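Local coordinates for heavy metal cation tricomponent efflux pump ZneA(CzcA-like) (Cupriavidus metallidurans, PDB 4K0J), which probably carries zinc out of the cell as a Zn(II)/proton antiporter of the RND family, working as part of a three-component heavy-metal efflux system, at residues E136-R147 and P312-R323; D148-Q156 and N276-T284. All blocks are in the same frame, centred on the assembly; numbering follows the deposited sequence.

Interaction 1: E136-R147 and P312-R323; sequences EIYRYTLVSKTR and PKDVKVVPYIDR
Ile137 O receives Arg323 N at 2.8 Å, nearly straight (171°), the first of a run of antiparallel backbone bonds. The pairs Thr141–Val318 and Val143–Lys316 each satisfy both N-H groups and both carbonyls. Pro319, which lacks an N-H, suits its place in a non-hydrogen-bonded pair with Tyr140. Between these stretches lies a classic beta bulge: Arg139 O takes Tyr320 N at 2.9 Å and, weakly, Ile321 N, while Arg139 N bonds to Ile321 O. The strands belong to a sheet of the ferredoxin-like type, probably the PN2 porter subdomain of RND pumps. Arg139 CB sits over one face of the Tyr320 ring, 3.8 Å from its centroid, a CH-pi contact; chi1 of Tyr320 (65°), with CG between the backbone N and the carbonyl carbon, brings the ring back against Arg139. Tyr320 OH bonds to Gln281 OE1 and takes a weak bond from Arg139 NH1. At the other end OD2 of Asp314, a poorly ordered residue, receives Lys145 N at 2.8 Å on its syn side. Ser144 OG lies within reach of both Asp314 O (2.7 Å) and Asp314 OD2, which compete for its single proton, and accepts Arg147 N at 3.0 Å, an ST motif at the turn after the strand.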
loop_
_atom_site.group_PDB
_atom_site.type_symbol
_atom_site.label_atom_id
_atom_site.label_comp_id
_atom_site.label_asym_id
_atom_site.label_seq_id
_atom_site.Cartn_x
_atom_site.Cartn_y
_atom_site.Cartn_z
ATOM N N GLU C 136 15.443 17.791 -10.382
ATOM C CA GLU C 136 15.495 18.653 -11.559
ATOM C C GLU C 136 16.745 18.371 -12.396
ATOM O O GLU C 136 17.732 19.107 -12.334
ATOM C CB GLU C 136 15.449 20.112 -11.113
ATOM C CG GLU C 136 14.235 20.440 -10.255
ATOM C CD GLU C 136 14.448 21.648 -9.369
ATOM O OE1 GLU C 136 15.588 21.849 -8.889
ATOM O OE2 GLU C 136 13.473 22.396 -9.149
ATOM N N ILE C 137 16.686 17.315 -13.201
ATOM C CA ILE C 137 17.902 16.713 -13.737
ATOM C C ILE C 137 18.340 17.207 -15.110
ATOM O O ILE C 137 19.462 16.936 -15.536
ATOM C CB ILE C 137 17.793 15.179 -13.771
ATOM C CG1 ILE C 137 16.548 14.749 -14.546
ATOM C CG2 ILE C 137 17.757 14.611 -12.358
ATOM C CD1 ILE C 137 16.394 13.240 -14.633
ATOM N N TYR C 138 17.474 17.935 -15.803
ATOM C CA TYR C 138 17.792 18.363 -17.160
ATOM C C TYR C 138 17.136 19.692 -17.505
ATOM O O TYR C 138 15.990 19.735 -17.950
ATOM C CB TYR C 138 17.371 17.283 -18.151
ATOM C CG TYR C 138 17.734 17.557 -19.595
ATOM C CD1 TYR C 138 16.796 18.068 -20.481
ATOM C CD2 TYR C 138 19.004 17.279 -20.077
ATOM C CE1 TYR C 138 17.117 18.308 -21.805
ATOM C CE2 TYR C 138 19.334 17.511 -21.400
ATOM C CZ TYR C 138 18.386 18.028 -22.260
ATOM O OH TYR C 138 18.713 18.259 -23.578
ATOM N N ARG C 139 17.873 20.777 -17.293
ATOM C CA ARG C 139 17.390 22.116 -17.617
ATOM C C ARG C 139 17.755 22.476 -19.046
ATOM O O ARG C 139 18.868 22.207 -19.489
ATOM C CB ARG C 139 17.970 23.139 -16.643
ATOM C CG ARG C 139 17.386 23.029 -15.250
ATOM C CD ARG C 139 18.071 23.954 -14.272
ATOM N NE ARG C 139 17.413 23.918 -12.971
ATOM C CZ ARG C 139 16.411 24.718 -12.622
ATOM N NH1 ARG C 139 15.960 25.623 -13.482
ATOM N NH2 ARG C 139 15.864 24.616 -11.413
ATOM N N TYR C 140 16.815 23.067 -19.775
ATOM C CA TYR C 140 17.038 23.351 -21.187
ATOM C C TYR C 140 16.283 24.589 -21.633
ATOM O O TYR C 140 15.439 25.112 -20.911
ATOM C CB TYR C 140 16.610 22.163 -22.058
ATOM C CG TYR C 140 15.112 22.040 -22.200
ATOM C CD1 TYR C 140 14.442 22.616 -23.273
ATOM C CD2 TYR C 140 14.366 21.367 -21.255
ATOM C CE1 TYR C 140 13.074 22.518 -23.404
ATOM C CE2 TYR C 140 12.994 21.258 -21.378
ATOM C CZ TYR C 140 12.354 21.839 -22.453
ATOM O OH TYR C 140 10.987 21.735 -22.567
ATOM N N THR C 141 16.582 25.027 -22.849
ATOM C CA THR C 141 15.924 26.175 -23.448
ATOM C C THR C 141 15.748 25.909 -24.934
ATOM O O THR C 141 16.602 25.278 -25.567
ATOM C CB THR C 141 16.740 27.465 -23.219
ATOM O OG1 THR C 141 16.775 27.757 -21.817
ATOM C CG2 THR C 141 16.121 28.640 -23.937
ATOM N N LEU C 142 14.613 26.345 -25.470
ATOM C CA LEU C 142 14.375 26.323 -26.902
ATOM C C LEU C 142 15.138 27.469 -27.570
ATOM O O LEU C 142 14.790 28.636 -27.381
ATOM C CB LEU C 142 12.875 26.475 -27.195
ATOM C CG LEU C 142 11.967 25.241 -27.281
ATOM C CD1 LEU C 142 12.515 24.236 -28.279
ATOM C CD2 LEU C 142 11.772 24.596 -25.924
ATOM N N VAL C 143 16.174 27.150 -28.344
ATOM C CA VAL C 143 16.854 28.193 -29.111
ATOM C C VAL C 143 16.447 28.224 -30.579
ATOM O O VAL C 143 16.077 27.201 -31.170
ATOM C CB VAL C 143 18.391 28.107 -29.038
ATOM C CG1 VAL C 143 18.865 28.287 -27.612
ATOM C CG2 VAL C 143 18.880 26.804 -29.636
ATOM N N SER C 144 16.527 29.424 -31.142
ATOM C CA SER C 144 16.251 29.675 -32.544
ATOM C C SER C 144 16.797 31.054 -32.886
ATOM O O SER C 144 17.065 31.860 -31.994
ATOM C CB SER C 144 14.750 29.635 -32.814
ATOM O OG SER C 144 14.482 29.910 -34.178
ATOM N N LYS C 145 16.966 31.325 -34.173
ATOM C CA LYS C 145 17.439 32.632 -34.612
ATOM C C LYS C 145 16.322 33.374 -35.330
ATOM O O LYS C 145 16.293 34.609 -35.346
ATOM C CB LYS C 145 18.660 32.479 -35.527
ATOM C CG LYS C 145 19.887 31.913 -34.819
ATOM C CD LYS C 145 21.119 31.907 -35.712
ATOM C CE LYS C 145 22.361 31.499 -34.923
ATOM N NZ LYS C 145 23.601 31.512 -35.750
ATOM N N THR C 146 15.397 32.600 -35.900
ATOM C CA THR C 146 14.344 33.126 -36.761
ATOM C C THR C 146 12.956 33.065 -36.130
ATOM O O THR C 146 12.045 33.769 -36.564
ATOM C CB THR C 146 14.282 32.353 -38.087
ATOM O OG1 THR C 146 13.727 31.053 -37.860
ATOM C CG2 THR C 146 15.669 32.211 -38.684
ATOM N N ARG C 147 12.788 32.222 -35.116
ATOM C CA ARG C 147 11.465 31.996 -34.544
ATOM C C ARG C 147 11.152 32.913 -33.368
ATOM O O ARG C 147 12.042 33.275 -32.594
ATOM C CB ARG C 147 11.304 30.542 -34.131
ATOM C CG ARG C 147 9.897 30.031 -34.331
ATOM C CD ARG C 147 9.887 28.574 -34.753
ATOM N NE ARG C 147 10.693 28.339 -35.949
ATOM C CZ ARG C 147 10.229 28.441 -37.189
ATOM N NH1 ARG C 147 8.962 28.776 -37.395
ATOM N NH2 ARG C 147 11.030 28.206 -38.222
ATOM N N PRO C 312 10.685 22.003 -35.811
ATOM C CA PRO C 312 11.104 22.708 -37.021
ATOM C C PRO C 312 12.602 22.922 -36.976
ATOM O O PRO C 312 13.186 22.952 -35.890
ATOM C CB PRO C 312 10.393 24.057 -36.899
ATOM C CG PRO C 312 9.200 23.778 -36.077
ATOM C CD PRO C 312 9.642 22.745 -35.081
ATOM N N LYS C 313 13.220 23.059 -38.138
ATOM C CA LYS C 313 14.650 23.305 -38.194
ATOM C C LYS C 313 14.953 24.696 -37.632
ATOM O O LYS C 313 14.077 25.567 -37.595
ATOM C CB LYS C 313 15.161 23.139 -39.626
ATOM C CG LYS C 313 15.689 21.738 -39.944
ATOM C CD LYS C 313 14.767 20.623 -39.449
ATOM C CE LYS C 313 13.500 20.510 -40.288
ATOM N NZ LYS C 313 12.594 19.420 -39.815
ATOM N N ASP C 314 16.193 24.890 -37.188
ATOM C CA ASP C 314 16.587 26.082 -36.431
ATOM C C ASP C 314 15.659 26.312 -35.250
ATOM O O ASP C 314 15.294 27.439 -34.930
ATOM C CB ASP C 314 16.677 27.335 -37.305
ATOM C CG ASP C 314 17.410 28.475 -36.609
ATOM O OD1 ASP C 314 18.654 28.402 -36.496
ATOM O OD2 ASP C 314 16.740 29.433 -36.166
ATOM N N VAL C 315 15.252 25.211 -34.635
ATOM C CA VAL C 315 14.643 25.225 -33.321
ATOM C C VAL C 315 15.238 24.020 -32.626
ATOM O O VAL C 315 14.928 22.875 -32.959
ATOM C CB VAL C 315 13.106 25.133 -33.372
ATOM C CG1 VAL C 315 12.551 24.676 -32.032
ATOM C CG2 VAL C 315 12.511 26.468 -33.765
ATOM N N LYS C 316 16.135 24.284 -31.688
ATOM C CA LYS C 316 16.843 23.206 -31.024
ATOM C C LYS C 316 16.659 23.295 -29.518
ATOM O O LYS C 316 16.820 24.365 -28.927
ATOM C CB LYS C 316 18.330 23.242 -31.389
ATOM C CG LYS C 316 18.623 23.001 -32.865
ATOM C CD LYS C 316 18.189 21.604 -33.295
ATOM C CE LYS C 316 18.503 21.328 -34.761
ATOM N NZ LYS C 316 17.659 22.128 -35.691
ATOM N N VAL C 317 16.292 22.176 -28.903
ATOM C CA VAL C 317 16.258 22.102 -27.451
ATOM C C VAL C 317 17.682 21.900 -26.974
ATOM O O VAL C 317 18.319 20.893 -27.292
ATOM C CB VAL C 317 15.340 20.969 -26.934
ATOM C CG1 VAL C 317 15.383 19.777 -27.858
ATOM C CG2 VAL C 317 15.752 20.554 -25.541
ATOM N N VAL C 318 18.200 22.875 -26.242
ATOM C CA VAL C 318 19.580 22.787 -25.785
ATOM C C VAL C 318 19.644 22.923 -24.278
ATOM O O VAL C 318 19.090 23.860 -23.712
ATOM C CB VAL C 318 20.466 23.845 -26.448
ATOM C CG1 VAL C 318 19.685 25.099 -26.668
ATOM C CG2 VAL C 318 21.697 24.123 -25.592
ATOM N N PRO C 319 20.308 21.965 -23.622
ATOM C CA PRO C 319 20.419 21.953 -22.162
ATOM C C PRO C 319 21.501 22.896 -21.639
ATOM O O PRO C 319 22.436 23.223 -22.364
ATOM C CB PRO C 319 20.805 20.504 -21.863
ATOM C CG PRO C 319 21.526 20.045 -23.088
ATOM C CD PRO C 319 20.881 20.756 -24.241
ATOM N N TYR C 320 21.363 23.327 -20.391
ATOM C CA TYR C 320 22.404 24.104 -19.735
ATOM C C TYR C 320 22.775 23.470 -18.400
ATOM O O TYR C 320 23.872 23.679 -17.883
ATOM C CB TYR C 320 22.020 25.589 -19.589
ATOM C CG TYR C 320 20.837 25.898 -18.701
ATOM C CD1 TYR C 320 20.969 25.936 -17.320
ATOM C CD2 TYR C 320 19.594 26.200 -19.248
ATOM C CE1 TYR C 320 19.891 26.237 -16.502
ATOM C CE2 TYR C 320 18.509 26.504 -18.438
ATOM C CZ TYR C 320 18.666 26.522 -17.066
ATOM O OH TYR C 320 17.599 26.821 -16.253
ATOM N N ILE C 321 21.849 22.692 -17.850
ATOM C CA ILE C 321 22.181 21.779 -16.764
ATOM C C ILE C 321 21.743 20.374 -17.159
ATOM O O ILE C 321 20.630 20.169 -17.636
ATOM C CB ILE C 321 21.555 22.188 -15.408
ATOM C CG1 ILE C 321 22.052 23.574 -14.987
ATOM C CG2 ILE C 321 21.913 21.175 -14.328
ATOM C CD1 ILE C 321 21.627 24.004 -13.586
ATOM N N ASP C 322 22.637 19.414 -16.968
ATOM C CA ASP C 322 22.384 18.041 -17.362
ATOM C C ASP C 322 23.067 17.108 -16.369
ATOM O O ASP C 322 24.289 16.953 -16.397
ATOM C CB ASP C 322 22.939 17.813 -18.768
ATOM C CG ASP C 322 22.455 16.527 -19.389
ATOM O OD1 ASP C 322 22.375 15.504 -18.679
ATOM O OD2 ASP C 322 22.153 16.544 -20.600
ATOM N N ARG C 323 22.273 16.485 -15.502
ATOM C CA ARG C 323 22.789 15.647 -14.417
ATOM C C ARG C 323 23.823 14.617 -14.889
ATOM O O ARG C 323 24.721 14.212 -14.130
ATOM C CB ARG C 323 21.628 14.956 -13.701
ATOM C CG ARG C 323 22.049 14.040 -12.574
ATOM C CD ARG C 323 22.341 14.800 -11.304
ATOM N NE ARG C 323 21.111 15.216 -10.647
ATOM C CZ ARG C 323 20.648 16.459 -10.651
ATOM N NH1 ARG C 323 19.510 16.743 -10.029
ATOM N NH2 ARG C 323 21.326 17.416 -11.272
#

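Interaction 2: D148-Q156 and N276-T284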
loop_
_atom_site.group_PDB
_atom_site.type_symbol
_atom_site.label_atom_id
_atom_site.label_comp_id
_atom_site.label_asym_id
_atom_site.label_seq_id
_atom_site.Cartn_x
_atom_site.Cartn_y
_atom_site.Cartn_z
ATOM N N ASP C 148 9.879 33.281 -33.239
ATOM C CA ASP C 148 9.461 34.239 -32.222
ATOM C C ASP C 148 8.952 33.547 -30.970
ATOM O O ASP C 148 8.437 32.435 -31.034
ATOM C CB ASP C 148 8.389 35.165 -32.781
ATOM C CG ASP C 148 7.259 34.410 -33.438
ATOM O OD1 ASP C 148 7.447 33.944 -34.582
ATOM O OD2 ASP C 148 6.186 34.284 -32.809
ATOM N N LEU C 149 9.087 34.229 -29.835
ATOM C CA LEU C 149 8.804 33.650 -28.525
ATOM C C LEU C 149 7.423 32.996 -28.388
ATOM O O LEU C 149 7.253 32.065 -27.603
ATOM C CB LEU C 149 9.004 34.701 -27.432
ATOM C CG LEU C 149 9.139 34.147 -26.013
ATOM C CD1 LEU C 149 10.335 33.218 -25.931
ATOM C CD2 LEU C 149 9.250 35.263 -24.999
ATOM N N ARG C 150 6.440 33.474 -29.145
ATOM C CA ARG C 150 5.120 32.855 -29.116
ATOM C C ARG C 150 5.180 31.489 -29.801
ATOM O O ARG C 150 4.661 30.496 -29.278
ATOM C CB ARG C 150 4.061 33.765 -29.756
ATOM C CG ARG C 150 2.633 33.197 -29.736
ATOM C CD ARG C 150 2.256 32.509 -31.062
ATOM N NE ARG C 150 0.926 31.897 -31.032
ATOM C CZ ARG C 150 0.318 31.373 -32.096
ATOM N NH1 ARG C 150 0.923 31.392 -33.278
ATOM N NH2 ARG C 150 -0.893 30.833 -31.986
ATOM N N GLU C 151 5.826 31.440 -30.964
ATOM C CA GLU C 151 6.004 30.184 -31.692
ATOM C C GLU C 151 6.788 29.172 -30.868
ATOM O O GLU C 151 6.431 27.995 -30.807
ATOM C CB GLU C 151 6.688 30.417 -33.038
ATOM C CG GLU C 151 5.818 31.153 -34.041
ATOM C CD GLU C 151 6.294 30.980 -35.473
ATOM O OE1 GLU C 151 5.514 30.465 -36.303
ATOM O OE2 GLU C 151 7.443 31.365 -35.773
ATOM N N LEU C 152 7.846 29.642 -30.218
ATOM C CA LEU C 152 8.621 28.798 -29.319
ATOM C C LEU C 152 7.793 28.353 -28.122
ATOM O O LEU C 152 8.006 27.272 -27.577
ATOM C CB LEU C 152 9.876 29.524 -28.850
ATOM C CG LEU C 152 10.836 29.868 -29.983
ATOM C CD1 LEU C 152 12.175 30.322 -29.426
ATOM C CD2 LEU C 152 10.998 28.673 -30.912
ATOM N N SER C 153 6.842 29.188 -27.719
ATOM C CA SER C 153 5.979 28.844 -26.600
ATOM C C SER C 153 5.045 27.712 -26.976
ATOM O O SER C 153 4.885 26.764 -26.209
ATOM C CB SER C 153 5.177 30.053 -26.125
ATOM O OG SER C 153 6.036 31.067 -25.642
ATOM N N GLU C 154 4.434 27.801 -28.154
ATOM C CA GLU C 154 3.531 26.741 -28.600
ATOM C C GLU C 154 4.303 25.456 -28.876
ATOM O O GLU C 154 3.805 24.359 -28.621
ATOM C CB GLU C 154 2.748 27.165 -29.841
ATOM C CG GLU C 154 1.911 28.415 -29.645
ATOM C CD GLU C 154 0.869 28.259 -28.553
ATOM O OE1 GLU C 154 -0.081 27.471 -28.761
ATOM O OE2 GLU C 154 0.999 28.925 -27.497
ATOM N N LEU C 155 5.520 25.594 -29.397
ATOM C CA LEU C 155 6.373 24.435 -29.629
ATOM C C LEU C 155 6.642 23.749 -28.308
ATOM O O LEU C 155 6.562 22.529 -28.198
ATOM C CB LEU C 155 7.694 24.844 -30.272
ATOM C CG LEU C 155 7.624 25.200 -31.753
ATOM C CD1 LEU C 155 8.967 25.714 -32.232
ATOM C CD2 LEU C 155 7.186 23.998 -32.563
ATOM N N GLN C 156 6.956 24.550 -27.301
ATOM C CA GLN C 156 7.192 24.026 -25.973
ATOM C C GLN C 156 5.965 23.264 -25.515
ATOM O O GLN C 156 6.037 22.071 -25.220
ATOM C CB GLN C 156 7.480 25.176 -25.009
ATOM C CG GLN C 156 7.568 24.782 -23.543
ATOM C CD GLN C 156 8.945 24.292 -23.144
ATOM O OE1 GLN C 156 9.536 23.445 -23.815
ATOM N NE2 GLN C 156 9.465 24.827 -22.044
ATOM N N ASN C 276 20.119 37.228 -23.971
ATOM C CA ASN C 276 18.700 37.029 -24.255
ATOM C C ASN C 276 17.847 37.317 -23.016
ATOM O O ASN C 276 17.940 36.604 -22.011
ATOM C CB ASN C 276 18.448 35.601 -24.755
ATOM C CG ASN C 276 17.049 35.407 -25.325
ATOM O OD1 ASN C 276 16.129 36.178 -25.046
ATOM N ND2 ASN C 276 16.884 34.365 -26.126
ATOM N N PRO C 277 17.010 38.363 -23.089
ATOM C CA PRO C 277 16.174 38.763 -21.956
ATOM C C PRO C 277 14.881 37.962 -21.879
ATOM O O PRO C 277 14.346 37.781 -20.788
ATOM C CB PRO C 277 15.850 40.233 -22.261
ATOM C CG PRO C 277 16.689 40.607 -23.456
ATOM C CD PRO C 277 16.921 39.331 -24.187
ATOM N N ASP C 278 14.388 37.483 -23.018
ATOM C CA ASP C 278 13.077 36.842 -23.057
ATOM C C ASP C 278 13.045 35.536 -23.847
ATOM O O ASP C 278 12.708 35.533 -25.029
ATOM C CB ASP C 278 12.051 37.803 -23.658
ATOM C CG ASP C 278 10.684 37.655 -23.039
ATOM O OD1 ASP C 278 10.523 36.780 -22.162
ATOM O OD2 ASP C 278 9.771 38.408 -23.434
ATOM N N THR C 279 13.377 34.425 -23.198
ATOM C CA THR C 279 13.218 33.120 -23.833
ATOM C C THR C 279 12.328 32.169 -23.010
ATOM O O THR C 279 11.501 32.617 -22.217
ATOM C CB THR C 279 14.579 32.480 -24.201
ATOM O OG1 THR C 279 14.359 31.212 -24.830
ATOM C CG2 THR C 279 15.457 32.308 -22.970
ATOM N N ILE C 280 12.482 30.864 -23.211
ATOM C CA ILE C 280 11.606 29.893 -22.556
ATOM C C ILE C 280 12.320 28.589 -22.213
ATOM O O ILE C 280 13.063 28.049 -23.023
ATOM C CB ILE C 280 10.374 29.606 -23.426
ATOM C CG1 ILE C 280 9.517 28.496 -22.817
ATOM C CG2 ILE C 280 10.794 29.259 -24.850
ATOM C CD1 ILE C 280 8.169 28.352 -23.482
ATOM N N GLN C 281 12.095 28.086 -21.006
ATOM C CA GLN C 281 12.844 26.935 -20.521
ATOM C C GLN C 281 11.973 25.849 -19.904
ATOM O O GLN C 281 10.821 26.085 -19.523
ATOM C CB GLN C 281 13.839 27.371 -19.458
ATOM C CG GLN C 281 13.195 27.525 -18.102
ATOM C CD GLN C 281 14.180 27.374 -16.979
ATOM O OE1 GLN C 281 15.388 27.478 -17.179
ATOM N NE2 GLN C 281 13.669 27.120 -15.782
ATOM N N GLY C 282 12.551 24.659 -19.780
ATOM C CA GLY C 282 11.880 23.552 -19.127
ATOM C C GLY C 282 12.746 22.888 -18.073
ATOM O O GLY C 282 13.974 22.900 -18.159
ATOM N N ILE C 283 12.092 22.305 -17.074
ATOM C CA ILE C 283 12.768 21.626 -15.978
ATOM C C ILE C 283 12.257 20.185 -15.872
ATOM O O ILE C 283 11.100 19.946 -15.496
ATOM C CB ILE C 283 12.517 22.352 -14.643
ATOM C CG1 ILE C 283 12.663 23.867 -14.820
ATOM C CG2 ILE C 283 13.455 21.840 -13.570
ATOM C CD1 ILE C 283 12.367 24.674 -13.568
ATOM N N THR C 284 13.117 19.231 -16.218
ATOM C CA THR C 284 12.745 17.822 -16.197
ATOM C C THR C 284 12.825 17.282 -14.783
ATOM O O THR C 284 13.906 17.214 -14.192
ATOM C CB THR C 284 13.656 16.991 -17.099
ATOM O OG1 THR C 284 13.670 17.563 -18.414
ATOM C CG2 THR C 284 13.164 15.547 -17.167
#
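Ile280 reaches across from its strand to the flank of helix 149-156, where its CD1 lies 3.6 Å from Gln156 CB, close to the backbone of Ser153. Its CG1 is anti to the backbone N (chi1 175°), which carries CD1 out to the helix while the CG2 branch faces Leu152 CB at 4.1 Å and Leu149 CD1. A beta-branched residue fits here, since it favours a strand and offers two arms to the helix. Leu149 divides its two methyls between neighbouring residues: CD1 packs 3.6 Å from Thr279 CA, and CD2 comes to 3.4 Å from Asp278 CG, the two side chains crossing at about a right angle. Gln156 bends at chi2 (85°), and its NE2 stops 3.1 Å from Gln281 O at an angle too poor for a hydrogen bond.

A second shell fixes these groups. The Gln156 amide bonds to Tyr140 OH through OE1 and to Asn175 OD1 through NE2; Asp278 forms a salt bridge with Arg267, and its N-H closes an Asx turn on Asn276 OD1. Ser153 OG donates to Leu149 O, which also takes Ser153 N from the opposite face, while Leu179 N bonds to that hydroxyl. Asp148 N-caps the helix through a weak bond from Glu151 N. A helix packed on a sheet in this way is consistent with the ferredoxin-like beta-alpha-beta arrangement of the probable PN2 subdomain. The helix thus meets the strand and the loop before it mainly through aliphatic carbons, while the polar ends of Gln156 and Asp278 are bonded to residues outside the contact.

In the fold
From the N terminus, strand 135-143 comes first and runs through a turn into helix 149-164. The chain then makes strand 170-177 and a long excursion before returning in 276-284, where interaction 2 closes a loop of 119 intervening residues. It continues through helix 292-310 to 312-323, where interaction 1 closes the larger loop, which encloses the smaller one without crossing it. Interaction 1 pairs strand 135-143 with the short strands 316-319 and 321-322; interaction 2 lays helix 149-164 against strand 280-287, the neighbour of strand 135-143 in that sheet. At 323 the chain enters helix 323-353, whose later part is predicted to span the membrane.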